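PDB 3IA7: CalG4 from Micromonospora echinospora, which belongs to the GT-B structural class, with two domains each built round a parallel beta-sheet flanked by helices, and carries bound calcium ions in the crystal. Local coordinates for residues A[94-108]-A[119-131]. Residues are numbered along the deposited sequence; the frame is centred on the assembly and turned at random.
Sequences AEEALGDNPPDLVVY and LAARWDRPAVRLT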
# COMPACT_ATOMS: atom_id res chain seq x y z
N ALA A 94 15.45 13.63 -20.37
CA ALA A 94 16.23 13.81 -19.14
C ALA A 94 17.38 14.80 -19.38
O ALA A 94 17.60 15.70 -18.57
CB ALA A 94 16.79 12.51 -18.69
N GLU A 95 18.09 14.65 -20.50
CA GLU A 95 19.19 15.58 -20.82
C GLU A 95 18.72 17.02 -21.05
O GLU A 95 19.30 17.97 -20.52
CB GLU A 95 19.96 15.08 -22.02
CG GLU A 95 20.73 13.78 -21.68
CD GLU A 95 21.77 13.43 -22.74
OE1 GLU A 95 22.28 14.34 -23.39
OE2 GLU A 95 22.15 12.27 -22.88
N GLU A 96 17.62 17.17 -21.78
CA GLU A 96 17.05 18.48 -22.04
C GLU A 96 16.62 19.13 -20.72
O GLU A 96 16.92 20.30 -20.47
CB GLU A 96 15.87 18.36 -23.03
CG GLU A 96 15.22 19.70 -23.49
CD GLU A 96 14.52 20.43 -22.36
OE1 GLU A 96 13.66 19.84 -21.66
OE2 GLU A 96 14.83 21.63 -22.16
N ALA A 97 15.93 18.38 -19.86
CA ALA A 97 15.42 18.89 -18.59
C ALA A 97 16.48 19.22 -17.54
O ALA A 97 16.35 20.21 -16.84
CB ALA A 97 14.39 17.96 -17.99
N LEU A 98 17.51 18.40 -17.43
CA LEU A 98 18.53 18.64 -16.43
C LEU A 98 19.64 19.57 -16.97
O LEU A 98 20.24 20.35 -16.22
CB LEU A 98 19.10 17.31 -15.93
CG LEU A 98 18.29 16.50 -14.91
CD1 LEU A 98 18.25 17.16 -13.58
CD2 LEU A 98 16.83 16.20 -15.36
N GLY A 99 19.87 19.53 -18.29
CA GLY A 99 20.81 20.50 -18.91
C GLY A 99 22.16 20.56 -18.22
O GLY A 99 22.82 19.54 -18.07
N ASP A 100 22.58 21.75 -17.78
CA ASP A 100 23.93 21.87 -17.19
C ASP A 100 23.96 21.60 -15.68
O ASP A 100 24.98 21.88 -15.03
CB ASP A 100 24.58 23.23 -17.51
CG ASP A 100 25.02 23.35 -18.96
OD1 ASP A 100 25.32 22.30 -19.59
OD2 ASP A 100 25.08 24.52 -19.47
N ASN A 101 22.88 21.04 -15.15
CA ASN A 101 22.72 20.73 -13.73
C ASN A 101 22.34 19.27 -13.41
O ASN A 101 21.26 19.01 -12.87
CB ASN A 101 21.71 21.67 -13.12
CG ASN A 101 22.18 23.06 -13.19
OD1 ASN A 101 23.31 23.32 -12.80
ND2 ASN A 101 21.39 23.96 -13.77
N PRO A 102 23.26 18.33 -13.71
CA PRO A 102 22.95 16.90 -13.57
C PRO A 102 22.69 16.50 -12.13
O PRO A 102 23.25 17.14 -11.19
CB PRO A 102 24.23 16.21 -14.05
CG PRO A 102 25.31 17.20 -13.81
CD PRO A 102 24.66 18.53 -14.16
N PRO A 103 21.91 15.40 -11.93
CA PRO A 103 21.66 14.90 -10.59
C PRO A 103 22.92 14.22 -10.03
O PRO A 103 23.86 13.99 -10.77
CB PRO A 103 20.56 13.84 -10.84
CG PRO A 103 20.87 13.26 -12.20
CD PRO A 103 21.30 14.55 -12.99
N ASP A 104 22.89 13.84 -8.77
CA ASP A 104 24.00 13.11 -8.11
C ASP A 104 24.01 11.60 -8.42
O ASP A 104 25.03 10.93 -8.31
CB ASP A 104 23.83 13.25 -6.61
CG ASP A 104 23.91 14.69 -6.16
OD1 ASP A 104 24.67 15.45 -6.77
OD2 ASP A 104 23.19 15.05 -5.21
N LEU A 105 22.84 11.07 -8.77
CA LEU A 105 22.69 9.62 -8.97
C LEU A 105 21.58 9.34 -10.00
O LEU A 105 20.57 10.03 -9.97
CB LEU A 105 22.30 8.97 -7.63
CG LEU A 105 22.02 7.47 -7.73
CD1 LEU A 105 23.34 6.66 -8.01
CD2 LEU A 105 21.26 7.00 -6.45
N VAL A 106 21.78 8.37 -10.91
CA VAL A 106 20.77 7.96 -11.91
C VAL A 106 20.23 6.61 -11.48
O VAL A 106 21.00 5.64 -11.25
CB VAL A 106 21.42 7.86 -13.34
CG1 VAL A 106 20.44 7.30 -14.40
CG2 VAL A 106 21.97 9.26 -13.77
N VAL A 107 18.94 6.51 -11.26
CA VAL A 107 18.37 5.22 -10.90
C VAL A 107 17.50 4.89 -12.11
O VAL A 107 16.62 5.68 -12.46
CB VAL A 107 17.52 5.33 -9.62
CG1 VAL A 107 16.84 3.97 -9.30
CG2 VAL A 107 18.39 5.79 -8.42
N TYR A 108 17.76 3.79 -12.78
CA TYR A 108 16.96 3.45 -13.98
C TYR A 108 16.36 2.06 -13.88
O TYR A 108 16.98 1.09 -13.37
CB TYR A 108 17.84 3.53 -15.24
CG TYR A 108 19.05 2.56 -15.22
CD1 TYR A 108 18.94 1.27 -15.80
CD2 TYR A 108 20.28 2.93 -14.69
CE1 TYR A 108 20.01 0.37 -15.78
CE2 TYR A 108 21.42 2.00 -14.70
CZ TYR A 108 21.22 0.72 -15.27
OH TYR A 108 22.25 -0.22 -15.32
N LEU A 119 23.00 8.24 -19.68
CA LEU A 119 22.85 9.44 -18.84
C LEU A 119 23.96 9.45 -17.83
O LEU A 119 24.66 10.48 -17.66
CB LEU A 119 21.48 9.41 -18.13
CG LEU A 119 20.26 9.80 -18.97
CD1 LEU A 119 19.01 9.64 -18.06
CD2 LEU A 119 20.33 11.26 -19.48
N ALA A 120 24.17 8.30 -17.20
CA ALA A 120 25.22 8.13 -16.20
C ALA A 120 26.63 8.37 -16.80
O ALA A 120 27.46 9.01 -16.17
CB ALA A 120 25.13 6.71 -15.57
N ALA A 121 26.89 7.85 -17.99
CA ALA A 121 28.15 8.12 -18.67
C ALA A 121 28.34 9.61 -19.00
O ALA A 121 29.37 10.19 -18.67
CB ALA A 121 28.26 7.25 -19.94
N ARG A 122 27.37 10.21 -19.66
CA ARG A 122 27.50 11.60 -20.10
C ARG A 122 27.59 12.54 -18.90
O ARG A 122 28.41 13.44 -18.88
CB ARG A 122 26.36 12.07 -21.02
CG ARG A 122 26.51 13.60 -21.41
CD ARG A 122 25.72 13.87 -22.69
NE ARG A 122 26.28 13.16 -23.83
CZ ARG A 122 25.65 12.99 -24.99
NH1 ARG A 122 24.41 13.50 -25.19
NH2 ARG A 122 26.25 12.31 -25.93
N TRP A 123 26.76 12.30 -17.90
CA TRP A 123 26.78 13.13 -16.70
C TRP A 123 27.95 12.83 -15.75
O TRP A 123 28.21 13.63 -14.84
CB TRP A 123 25.44 13.05 -15.96
CG TRP A 123 24.28 13.73 -16.67
CD1 TRP A 123 24.33 14.76 -17.59
CD2 TRP A 123 22.92 13.44 -16.47
NE1 TRP A 123 23.05 15.10 -18.00
CE2 TRP A 123 22.17 14.32 -17.29
CE3 TRP A 123 22.24 12.52 -15.65
CZ2 TRP A 123 20.80 14.27 -17.34
CZ3 TRP A 123 20.87 12.50 -15.69
CH2 TRP A 123 20.17 13.38 -16.52
N ASP A 124 28.63 11.70 -15.97
CA ASP A 124 29.71 11.19 -15.11
C ASP A 124 29.20 10.99 -13.67
O ASP A 124 29.70 11.62 -12.70
CB ASP A 124 30.95 12.12 -15.17
CG ASP A 124 32.14 11.59 -14.34
OD1 ASP A 124 32.30 10.39 -14.20
OD2 ASP A 124 32.92 12.39 -13.79
N ARG A 125 28.19 10.14 -13.55
CA ARG A 125 27.50 9.90 -12.27
C ARG A 125 27.35 8.42 -12.07
O ARG A 125 27.25 7.70 -13.05
CB ARG A 125 26.12 10.60 -12.25
CG ARG A 125 26.18 12.13 -12.25
CD ARG A 125 26.91 12.64 -11.00
NE ARG A 125 26.87 14.11 -10.85
CZ ARG A 125 27.83 14.97 -11.23
NH1 ARG A 125 28.96 14.54 -11.82
NH2 ARG A 125 27.66 16.27 -11.01
N PRO A 126 27.26 7.96 -10.81
CA PRO A 126 26.97 6.56 -10.51
C PRO A 126 25.52 6.25 -10.86
O PRO A 126 24.67 7.17 -10.99
CB PRO A 126 27.22 6.45 -8.99
CG PRO A 126 26.94 7.82 -8.48
CD PRO A 126 27.41 8.78 -9.59
N ALA A 127 25.24 4.97 -11.10
CA ALA A 127 23.90 4.57 -11.45
C ALA A 127 23.49 3.33 -10.69
O ALA A 127 24.36 2.56 -10.27
CB ALA A 127 23.76 4.33 -13.01
N VAL A 128 22.19 3.19 -10.47
CA VAL A 128 21.60 2.03 -9.83
C VAL A 128 20.56 1.50 -10.77
O VAL A 128 19.72 2.27 -11.26
CB VAL A 128 20.83 2.44 -8.54
CG1 VAL A 128 19.97 1.25 -7.98
CG2 VAL A 128 21.75 3.03 -7.50
N ARG A 129 20.56 0.18 -10.99
CA ARG A 129 19.55 -0.46 -11.80
C ARG A 129 18.38 -0.97 -10.91
O ARG A 129 18.59 -1.56 -9.83
CB ARG A 129 20.16 -1.64 -12.56
CG ARG A 129 19.09 -2.40 -13.40
CD ARG A 129 19.76 -3.51 -14.29
NE ARG A 129 20.77 -2.89 -15.20
CZ ARG A 129 21.18 -3.43 -16.35
NH1 ARG A 129 20.71 -4.61 -16.74
NH2 ARG A 129 22.04 -2.76 -17.12
N LEU A 130 17.17 -0.83 -11.43
CA LEU A 130 16.00 -1.46 -10.81
C LEU A 130 15.37 -2.49 -11.69
O LEU A 130 15.26 -2.30 -12.92
CB LEU A 130 14.91 -0.40 -10.55
CG LEU A 130 15.20 0.87 -9.75
CD1 LEU A 130 13.83 1.76 -9.64
CD2 LEU A 130 15.86 0.62 -8.33
N THR A 131 14.85 -3.55 -11.08
CA THR A 131 14.00 -4.46 -11.87
C THR A 131 12.91 -5.09 -11.04
O THR A 131 13.15 -5.52 -9.91
CB THR A 131 14.82 -5.57 -12.68
OG1 THR A 131 13.91 -6.39 -13.41
CG2 THR A 131 15.71 -6.43 -11.76
O HOH W 1 25.11 16.38 -9.32
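One face of the Trp123 indole is roofed by two consecutive prolines in CH-pi contacts: Pro102 CB stands 3.8 Å from the centroid of the five-membered ring, and Pro103 CD 3.7 Å from that of the six-membered ring. Leu119 CD2, one helical turn earlier, lies against the opposite face, while Ala94 O and Val106 CG2 meet the indole edge. The Tyr108 ring is flanked instead by Arg129, whose CA sits over the centre of one face, with Ala127 CB at the edge. A bend at chi3 (-59°) turns the Arg129 guanidinium side-on to Tyr108 OH, which NE and NH2 both grip at 3.1 Å, in the guanidinium plane; Glu186 binds the same hydroxyl. Strand 105-109, helix 113-123 and strand 127-131 form a right-handed beta-alpha-beta crossover of the Rossmann-like N-terminal domain, the helix packing antiparallel to the strands on the sheet face carrying Val106. Trp123, at its end, meets the preceding helix 75-98 and the loop into the first strand. Four backbone hydrogen bonds, from Val106 N to Pro126 O through Leu130 N to Tyr108 O (2.7 Å), zip the strands together. Beyond a Schellman motif with Asp124 at C-prime, Arg125 gives a weak NE bond to Pro103 O (3.0 Å), and its NH2 donates to a water bridging Pro102 O and Asp104 OD1. In the last turn of helix 75-98, Glu95 OE1 takes Arg122 NH1 on its syn lone pair (2.9 Å) in a salt bridge, the carboxylate and guanidinium planes 81° apart, while Glu95 OE2 hydrogen-bonds to Tyr172 OH.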